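Local coordinates for protein CLPV1 (PDB 4UQW) that probably acts as the ATPase that disassembles the TssB-TssC sheath of a bacterial type VI secretion system, at residues 119-124 with 143-148; 52-57 with 154-159; 66-71 with 137-142. One frame throughout, in Å; residues are numbered along the deposited sequence. Where two conformers were deposited one is given.

Interaction 1: 119-124 with 143-148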
loop_
_atom_site.group_PDB
_atom_site.type_symbol
_atom_site.label_atom_id
_atom_site.label_comp_id
_atom_site.label_asym_id
_atom_site.label_seq_id
_atom_site.Cartn_x
_atom_site.Cartn_y
_atom_site.Cartn_z
ATOM N N LEU A 119 -1.453 4.943 4.169
ATOM C CA LEU A 119 -0.477 4.576 3.152
ATOM C C LEU A 119 -0.811 5.237 1.813
ATOM O O LEU A 119 0.078 5.759 1.142
ATOM C CB LEU A 119 -0.409 3.061 2.900
ATOM C CG LEU A 119 -0.061 2.216 4.110
ATOM C CD1 LEU A 119 -0.319 0.729 3.763
ATOM C CD2 LEU A 119 1.433 2.374 4.468
ATOM N N VAL A 120 -2.092 5.265 1.450
ATOM C CA VAL A 120 -2.456 5.922 0.196
ATOM C C VAL A 120 -2.120 7.412 0.239
ATOM O O VAL A 120 -1.541 7.931 -0.718
ATOM C CB VAL A 120 -3.968 5.711 -0.064
ATOM C CG1 VAL A 120 -4.423 6.498 -1.302
ATOM C CG2 VAL A 120 -4.218 4.224 -0.333
ATOM N N ILE A 121 -2.445 8.120 1.336
ATOM C CA ILE A 121 -2.145 9.528 1.418
ATOM C C ILE A 121 -0.640 9.747 1.350
ATOM O O ILE A 121 -0.170 10.627 0.604
ATOM C CB ILE A 121 -2.694 10.123 2.729
ATOM C CG1 ILE A 121 -4.226 10.189 2.627
ATOM C CG2 ILE A 121 -2.099 11.526 3.003
ATOM C CD1 ILE A 121 -4.899 10.427 4.006
ATOM N N GLY A 122 0.138 8.958 2.085
ATOM C CA GLY A 122 1.583 9.178 2.091
ATOM C C GLY A 122 2.175 8.966 0.682
ATOM O O GLY A 122 3.093 9.689 0.242
ATOM N N ILE A 123 1.686 7.938 -0.013
ATOM C CA ILE A 123 2.113 7.723 -1.400
ATOM C C ILE A 123 1.758 8.898 -2.312
ATOM O O ILE A 123 2.574 9.354 -3.103
ATOM C CB ILE A 123 1.487 6.371 -1.901
ATOM C CG1 ILE A 123 2.194 5.172 -1.250
ATOM C CG2 ILE A 123 1.543 6.244 -3.462
ATOM C CD1 ILE A 123 1.413 3.807 -1.403
ATOM N N LEU A 124 0.525 9.382 -2.212
ATOM C CA LEU A 124 0.124 10.473 -3.101
ATOM C C LEU A 124 0.901 11.746 -2.861
ATOM O O LEU A 124 1.093 12.556 -3.784
ATOM C CB LEU A 124 -1.390 10.778 -2.972
ATOM C CG LEU A 124 -2.307 9.639 -3.446
ATOM C CD1 LEU A 124 -3.768 9.915 -3.046
ATOM C CD2 LEU A 124 -2.140 9.404 -4.960
ATOM N N LEU A 143 -7.344 9.449 -7.979
ATOM C CA LEU A 143 -7.305 9.821 -6.564
ATOM C C LEU A 143 -6.963 11.275 -6.395
ATOM O O LEU A 143 -6.095 11.809 -7.074
ATOM C CB LEU A 143 -6.289 8.995 -5.798
ATOM C CG LEU A 143 -6.540 7.497 -5.783
ATOM C CD1 LEU A 143 -5.364 6.849 -5.116
ATOM C CD2 LEU A 143 -7.830 7.216 -5.051
ATOM N N LYS A 144 -7.610 11.906 -5.438
ATOM C CA LYS A 144 -7.369 13.332 -5.212
ATOM C C LYS A 144 -6.970 13.490 -3.777
ATOM O O LYS A 144 -7.827 13.385 -2.897
ATOM C CB LYS A 144 -8.637 14.182 -5.500
ATOM C CG LYS A 144 -9.137 14.152 -6.973
ATOM C CD LYS A 144 -8.008 14.458 -7.935
ATOM C CE LYS A 144 -8.341 14.049 -9.381
ATOM N NZ LYS A 144 -7.109 13.689 -10.165
ATOM N N VAL A 145 -5.680 13.709 -3.515
ATOM C CA VAL A 145 -5.238 13.672 -2.117
ATOM C C VAL A 145 -5.877 14.781 -1.270
ATOM O O VAL A 145 -6.027 14.606 -0.058
ATOM C CB VAL A 145 -3.676 13.700 -2.039
ATOM C CG1 VAL A 145 -3.102 15.069 -2.425
ATOM C CG2 VAL A 145 -3.179 13.309 -0.609
ATOM N N GLU A 146 -6.241 15.922 -1.860
ATOM C CA GLU A 146 -6.877 16.970 -1.088
ATOM C C GLU A 146 -8.228 16.521 -0.543
ATOM O O GLU A 146 -8.606 16.852 0.596
ATOM C CB GLU A 146 -7.073 18.234 -1.962
ATOM C CG GLU A 146 -5.808 18.814 -2.589
ATOM C CD GLU A 146 -4.694 19.070 -1.584
ATOM O OE1 GLU A 146 -5.003 19.448 -0.429
ATOM O OE2 GLU A 146 -3.507 18.897 -1.957
ATOM N N ALA A 147 -8.943 15.717 -1.331
ATOM C CA ALA A 147 -10.241 15.198 -0.918
ATOM C C ALA A 147 -10.042 14.128 0.136
ATOM O O ALA A 147 -10.754 14.044 1.139
ATOM C CB ALA A 147 -10.998 14.637 -2.124
ATOM N N LEU A 148 -9.051 13.274 -0.084
ATOM C CA LEU A 148 -8.815 12.190 0.824
ATOM C C LEU A 148 -8.352 12.672 2.214
ATOM O O LEU A 148 -8.700 12.060 3.213
ATOM C CB LEU A 148 -7.780 11.239 0.185
ATOM C CG LEU A 148 -7.531 9.900 0.830
ATOM C CD1 LEU A 148 -8.839 9.146 1.037
ATOM C CD2 LEU A 148 -6.568 9.110 -0.094
#

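Interaction 2: 52-57 with 154-159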
loop_
_atom_site.group_PDB
_atom_site.type_symbol
_atom_site.label_atom_id
_atom_site.label_comp_id
_atom_site.label_asym_id
_atom_site.label_seq_id
_atom_site.Cartn_x
_atom_site.Cartn_y
_atom_site.Cartn_z
ATOM N N ASP A 52 -12.886 -6.326 2.749
ATOM C CA ASP A 52 -13.003 -4.871 2.814
ATOM C C ASP A 52 -11.737 -4.295 3.415
ATOM O O ASP A 52 -10.956 -5.012 4.063
ATOM C CB ASP A 52 -14.241 -4.482 3.635
ATOM C CG ASP A 52 -14.710 -3.042 3.393
ATOM O OD1 ASP A 52 -14.365 -2.410 2.374
ATOM O OD2 ASP A 52 -15.500 -2.546 4.250
ATOM N N SER A 53 -11.543 -2.996 3.213
ATOM C CA SER A 53 -10.379 -2.268 3.705
ATOM C C SER A 53 -10.551 -0.789 3.389
ATOM O O SER A 53 -11.479 -0.426 2.651
ATOM C CB SER A 53 -9.076 -2.739 3.061
ATOM O OG SER A 53 -9.071 -2.333 1.672
ATOM N N ASP A 54 -9.646 0.050 3.882
ATOM C CA ASP A 54 -9.683 1.457 3.466
ATOM C C ASP A 54 -9.482 1.555 1.959
ATOM O O ASP A 54 -10.076 2.409 1.318
ATOM C CB ASP A 54 -8.541 2.278 4.075
ATOM C CG ASP A 54 -8.655 2.475 5.545
ATOM O OD1 ASP A 54 -9.730 2.185 6.131
ATOM O OD2 ASP A 54 -7.655 2.997 6.071
ATOM N N LEU A 55 -8.595 0.724 1.411
ATOM C CA LEU A 55 -8.334 0.791 -0.020
ATOM C C LEU A 55 -9.616 0.483 -0.834
ATOM O O LEU A 55 -9.914 1.156 -1.853
ATOM C CB LEU A 55 -7.183 -0.198 -0.387
ATOM C CG LEU A 55 -6.738 -0.145 -1.830
ATOM C CD1 LEU A 55 -6.279 1.280 -2.286
ATOM C CD2 LEU A 55 -5.517 -1.061 -1.934
ATOM N N HIS A 56 -10.393 -0.545 -0.432
ATOM C CA HIS A 56 -11.642 -0.821 -1.117
ATOM C C HIS A 56 -12.533 0.391 -1.146
ATOM O O HIS A 56 -13.177 0.697 -2.178
ATOM C CB HIS A 56 -12.455 -1.942 -0.457
ATOM C CG HIS A 56 -11.868 -3.326 -0.543
ATOM N ND1 HIS A 56 -10.717 -3.709 0.118
ATOM C CD2 HIS A 56 -12.358 -4.456 -1.133
ATOM C CE1 HIS A 56 -10.514 -5.007 -0.067
ATOM N NE2 HIS A 56 -11.494 -5.482 -0.820
ATOM N N GLN A 57 -12.696 1.007 0.025
ATOM C CA GLN A 57 -13.624 2.117 0.140
ATOM C C GLN A 57 -13.138 3.351 -0.583
ATOM O O GLN A 57 -13.949 4.061 -1.177
ATOM C CB GLN A 57 -13.867 2.433 1.637
ATOM C CG GLN A 57 -14.546 1.221 2.302
ATOM C CD GLN A 57 -15.901 0.924 1.649
ATOM O OE1 GLN A 57 -16.675 1.832 1.356
ATOM N NE2 GLN A 57 -16.160 -0.338 1.360
ATOM N N GLU A 154 -15.288 10.223 5.229
ATOM C CA GLU A 154 -16.261 9.977 4.179
ATOM C C GLU A 154 -15.708 8.938 3.182
ATOM O O GLU A 154 -16.450 8.091 2.670
ATOM C CB GLU A 154 -16.575 11.276 3.452
ATOM C CG GLU A 154 -17.587 11.064 2.346
ATOM C CD GLU A 154 -17.982 12.377 1.658
ATOM O OE1 GLU A 154 -17.636 13.467 2.155
ATOM O OE2 GLU A 154 -18.670 12.307 0.630
ATOM N N TYR A 155 -14.415 9.042 2.865
ATOM C CA TYR A 155 -13.843 8.099 1.901
ATOM C C TYR A 155 -13.732 6.688 2.461
ATOM O O TYR A 155 -13.936 5.728 1.710
ATOM C CB TYR A 155 -12.469 8.607 1.374
ATOM C CG TYR A 155 -12.659 9.585 0.238
ATOM C CD1 TYR A 155 -13.085 10.887 0.486
ATOM C CD2 TYR A 155 -12.440 9.197 -1.077
ATOM C CE1 TYR A 155 -13.314 11.773 -0.549
ATOM C CE2 TYR A 155 -12.639 10.107 -2.124
ATOM C CZ TYR A 155 -13.073 11.370 -1.848
ATOM O OH TYR A 155 -13.297 12.261 -2.882
ATOM N N VAL A 156 -13.468 6.511 3.762
ATOM C CA VAL A 156 -13.236 5.144 4.194
ATOM C C VAL A 156 -14.497 4.485 4.758
ATOM O O VAL A 156 -14.479 3.274 4.977
ATOM C CB VAL A 156 -12.091 4.999 5.200
ATOM C CG1 VAL A 156 -10.757 5.500 4.586
ATOM C CG2 VAL A 156 -12.388 5.784 6.533
ATOM N N GLY A 157 -15.574 5.250 4.965
ATOM C CA GLY A 157 -16.875 4.653 5.302
ATOM C C GLY A 157 -16.807 3.711 6.495
ATOM O O GLY A 157 -16.341 4.091 7.573
ATOM N N ALA A 158 -17.292 2.477 6.311
ATOM C CA ALA A 158 -17.338 1.531 7.425
ATOM C C ALA A 158 -16.200 0.498 7.330
ATOM O O ALA A 158 -16.329 -0.636 7.822
ATOM C CB ALA A 158 -18.727 0.825 7.483
ATOM N N SER A 159 -15.063 0.921 6.799
ATOM C CA SER A 159 -13.896 0.038 6.740
ATOM C C SER A 159 -13.580 -0.663 8.051
ATOM O O SER A 159 -13.694 -0.070 9.105
ATOM C CB SER A 159 -12.677 0.877 6.354
ATOM O OG SER A 159 -11.450 0.130 6.484
HETATM O O HOH W 1 -16.518 -3.586 6.427
HETATM O O HOH W 2 -18.420 1.646 3.931
#

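Interaction 3: 66-71 with 137-142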
loop_
_atom_site.group_PDB
_atom_site.type_symbol
_atom_site.label_atom_id
_atom_site.label_comp_id
_atom_site.label_asym_id
_atom_site.label_seq_id
_atom_site.Cartn_x
_atom_site.Cartn_y
_atom_site.Cartn_z
ATOM N N PRO A 66 -13.344 -0.537 -9.971
ATOM C CA PRO A 66 -12.567 -1.571 -9.272
ATOM C C PRO A 66 -12.219 -2.757 -10.146
ATOM O O PRO A 66 -11.196 -3.407 -9.891
ATOM C CB PRO A 66 -13.495 -2.009 -8.119
ATOM C CG PRO A 66 -14.867 -1.571 -8.538
ATOM C CD PRO A 66 -14.728 -0.382 -9.464
ATOM N N ALA A 67 -13.032 -3.012 -11.172
ATOM C CA ALA A 67 -12.724 -4.132 -12.047
ATOM C C ALA A 67 -11.510 -3.757 -12.924
ATOM O O ALA A 67 -10.659 -4.608 -13.230
ATOM C CB ALA A 67 -13.935 -4.485 -12.912
ATOM N N ARG A 68 -11.439 -2.513 -13.356
ATOM C CA ARG A 68 -10.274 -2.113 -14.124
ATOM C C ARG A 68 -8.999 -2.174 -13.296
ATOM O O ARG A 68 -7.939 -2.619 -13.737
ATOM C CB ARG A 68 -10.474 -0.714 -14.706
ATOM C CG ARG A 68 -9.227 -0.155 -15.395
ATOM C CD ARG A 68 -9.076 -0.731 -16.750
ATOM N NE ARG A 68 -10.266 -0.612 -17.567
ATOM C CZ ARG A 68 -10.418 -1.219 -18.735
ATOM N NH1 ARG A 68 -9.409 -1.963 -19.218
ATOM N NH2 ARG A 68 -11.547 -1.067 -19.363
ATOM N N LEU A 69 -9.099 -1.707 -12.042
ATOM C CA LEU A 69 -7.970 -1.718 -11.131
ATOM C C LEU A 69 -7.519 -3.152 -10.946
ATOM O O LEU A 69 -6.312 -3.413 -10.996
ATOM C CB LEU A 69 -8.348 -1.044 -9.762
ATOM C CG LEU A 69 -7.250 -1.168 -8.706
ATOM C CD1 LEU A 69 -5.974 -0.533 -9.247
ATOM C CD2 LEU A 69 -7.798 -0.464 -7.433
ATOM N N ALA A 70 -8.478 -4.074 -10.756
ATOM C CA ALA A 70 -8.097 -5.480 -10.547
ATOM C C ALA A 70 -7.346 -6.038 -11.770
ATOM O O ALA A 70 -6.327 -6.732 -11.631
ATOM C CB ALA A 70 -9.325 -6.308 -10.269
ATOM N N LYS A 71 -7.836 -5.693 -12.955
ATOM C CA LYS A 71 -7.231 -6.121 -14.212
ATOM C C LYS A 71 -5.786 -5.566 -14.297
ATOM O O LYS A 71 -4.808 -6.260 -14.683
ATOM C CB LYS A 71 -8.057 -5.650 -15.414
ATOM C CG LYS A 71 -7.516 -6.005 -16.776
ATOM C CD LYS A 71 -8.507 -5.533 -17.818
ATOM C CE LYS A 71 -8.148 -5.998 -19.206
ATOM N NZ LYS A 71 -6.848 -5.408 -19.603
ATOM N N SER A 137 -1.565 1.342 -12.217
ATOM C CA SER A 137 -2.891 1.527 -12.852
ATOM C C SER A 137 -3.151 2.998 -13.032
ATOM O O SER A 137 -3.083 3.770 -12.056
ATOM C CB SER A 137 -4.018 0.938 -11.985
ATOM O OG SER A 137 -5.278 1.182 -12.603
ATOM N N ALA A 138 -3.524 3.367 -14.267
ATOM C CA ALA A 138 -3.970 4.718 -14.497
ATOM C C ALA A 138 -5.210 5.064 -13.687
ATOM O O ALA A 138 -5.461 6.261 -13.460
ATOM C CB ALA A 138 -4.243 4.931 -15.986
ATOM N N GLU A 139 -5.936 4.071 -13.162
ATOM C CA GLU A 139 -7.083 4.369 -12.274
ATOM C C GLU A 139 -6.624 5.203 -11.087
ATOM O O GLU A 139 -7.369 6.041 -10.567
ATOM C CB GLU A 139 -7.763 3.088 -11.725
ATOM C CG GLU A 139 -8.531 2.307 -12.837
ATOM C CD GLU A 139 -9.614 3.150 -13.436
ATOM O OE1 GLU A 139 -10.548 3.584 -12.753
ATOM O OE2 GLU A 139 -9.619 3.374 -14.692
ATOM N N PHE A 140 -5.404 4.971 -10.608
ATOM C CA PHE A 140 -4.988 5.737 -9.424
ATOM C C PHE A 140 -4.744 7.223 -9.682
ATOM O O PHE A 140 -4.676 8.005 -8.722
ATOM C CB PHE A 140 -3.715 5.137 -8.816
ATOM C CG PHE A 140 -3.908 3.797 -8.146
ATOM C CD1 PHE A 140 -4.786 3.650 -7.085
ATOM C CD2 PHE A 140 -3.137 2.703 -8.541
ATOM C CE1 PHE A 140 -4.911 2.421 -6.419
ATOM C CE2 PHE A 140 -3.232 1.487 -7.841
ATOM C CZ PHE A 140 -4.115 1.362 -6.791
ATOM N N ALA A 141 -4.658 7.656 -10.944
ATOM C CA ALA A 141 -4.628 9.072 -11.228
ATOM C C ALA A 141 -5.938 9.757 -10.902
ATOM O O ALA A 141 -5.999 10.993 -10.797
ATOM C CB ALA A 141 -4.248 9.305 -12.691
ATOM N N LYS A 142 -6.983 8.978 -10.666
ATOM C CA LYS A 142 -8.275 9.552 -10.260
ATOM C C LYS A 142 -8.308 9.930 -8.757
ATOM O O LYS A 142 -9.199 10.673 -8.308
ATOM C CB LYS A 142 -9.401 8.557 -10.560
ATOM C CG LYS A 142 -9.573 8.272 -12.070
ATOM C CD LYS A 142 -10.580 7.199 -12.367
ATOM C CE LYS A 142 -10.559 6.964 -13.882
ATOM N NZ LYS A 142 -11.533 5.961 -14.301
#

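Interaction 1: 119-124 with 143-148
Ile121, near the middle of a helical run that ends at Leu124, faces Val145, the first helical residue after the loop at 143-144, with their CA atoms 6.3 Å apart. Lys144 is the N-cap of that second helix, and its O takes the N-H of Leu148 in the opening turn. The contact itself is made by aliphatic side chains alone. Leu124 contributes most: its CG stands anti to the carbonyl carbon (chi1 -66°), and the chain runs past Val145 in the opposite direction, with Leu124 CB 3.8 Å from Val145 CB. Further out, Leu124 CD1 rests on Leu143 CB at 3.8 Å, the two leucines crossing at about a right angle. Leu143 also reaches back to the preceding turn of the first helix, where its CD1 meets Val120 CG1 at 3.9 Å. From the next turn of the second helix comes Leu148. Its CG is anti to its backbone N (chi1 -170°), and beyond it CD2 touches two residues: Leu148 CD2 lies 3.6 Å from Val120 CG1, and the same methyl is 3.7 Å from Ile121 CG1. Leu148 was modelled in two conformers, so these two approaches hold for one of them and are less certain. Ile121 CG2 and Val145 CG2 stand 4.2 Å apart, a looser touch. Around this interface the apolar layer carries on in several directions. Leu143 and Leu148 both touch Ile58 of helix 54-61, and Val120 touches Leu55 of that same helix. Helix 127-136 places Leu133 against Leu124, while helix 152-156 lays Phe152 against Ile121 and Tyr155 against Leu148, so helices 116-124 and 145-150 meet inside a packing of helices.

Interaction 2: 52-57 with 154-159
Ser159 and Asp54 make the direct polar link here: Ser159 OG donates to Asp54 OD1 at 2.7 Å, reaching the carboxylate oxygen on its anti side and 29° out of its plane. The hydroxyl gets there because OG is anti to the backbone N of Ser159 (chi1 171°), and it also receives the N-H of Glu161. The other carboxylate oxygen, Asp54 OD2, is held by a salt bridge to Arg115 and by the N-H of Gly117, so this buried, probably charged group is held by several partners. Beside it Val156 lies parallel and points the same way, with its CG1 3.9 Å from Asp54 CB. The segment 154-159 is a helix end that breaks at Gly157 into a type II' beta turn from Val156 to Ser159, and Gly157 supplies the positive phi that such a turn needs at its second position. This turn sits against the start of helix 54-61, whose N-cap is Ser53. Gln57, one turn into that helix, lays its aliphatic part over the last carbonyls of the ending helix: Gln57 CB is 3.3 Å from Tyr155 O, and Gln57 CG is 3.4 Å from Val156 O. The chain then bends at chi2 and turns its amide back toward Asp52, where Gln57 NE2 donates to Asp52 OD1 at 2.9 Å in a nearly straight bond (171°), on the syn side of the carboxylate. Two waters span the remaining gap to the turn. One donates to Asp52 OD2, 2.6 Å away, and also to the carbonyl O of Ala158; the other accepts the N-H of Ala158 and gives a weak bond to Gln57 OE1.

Interaction 3: 66-71 with 137-142
Ser137 OG is gripped by two groups, the N-H of Glu139 and the carboxylate OD2 of Asp72, while the carbon beneath it packs on Leu69. The bond from Glu139 N to Ser137 OG, 3.0 Å long, closes an ST turn at the start of the 3-10 segment 138-142, and Asp72 ties the same hydroxyl to helix 66-79. Leu69 carries the apolar half of the contact. Its CG is anti to the backbone N (chi1 173°), and from there CD1 goes in between two residues: Leu69 CD1 lies 3.7 Å from Ser137 CB and 3.6 Å from Phe140 CZ. Leucine and phenylalanine cross at about a right angle. Toward the surface, Arg68 and Glu139 also cross at about a right angle, but by the stem of Arg68, whose CG is 3.6 Å from Glu139 CG and as close to the carboxylate oxygen OE2. Their charged ends do not meet, with Arg68 NE still 5.0 Å from Glu139 OE2. Instead the carboxylate turns to Lys142, whose NZ bonds Glu139 OE1 at 3.0 Å in a salt bridge within the 3-10 segment; Asp65 N binds that same oxygen. Leu69 also touches Val59 of helix 54-61 and Leu48 of helix 40-49, and Phe140 reaches Phe44, so the link between helices 127-136 and 145-150 lies against helix 66-79, both touching helix 40-49.

Along the chain the order is 52-57, 66-71, 119-124, 137-142, 143-148 and 154-159, so interaction 2 encloses the other two, while interactions 1 and 3 alternate. Their centres are about 13 Å (1 and 2), about 15 Å (1 and 3) and about 16 Å (2 and 3) apart. Interactions 1 and 2 touch, among other places, where Ala147 packs on Tyr155. Interactions 1 and 3 are joined by sequence, since 137-142 runs straight into 143-148. Helix 54-61 borders all three contacts. In this Clp amino-terminal type of domain, interactions 2 and 3 tie the later segments 154-159 and 137-142 to the early ones, while interaction 1 packs two late helices together.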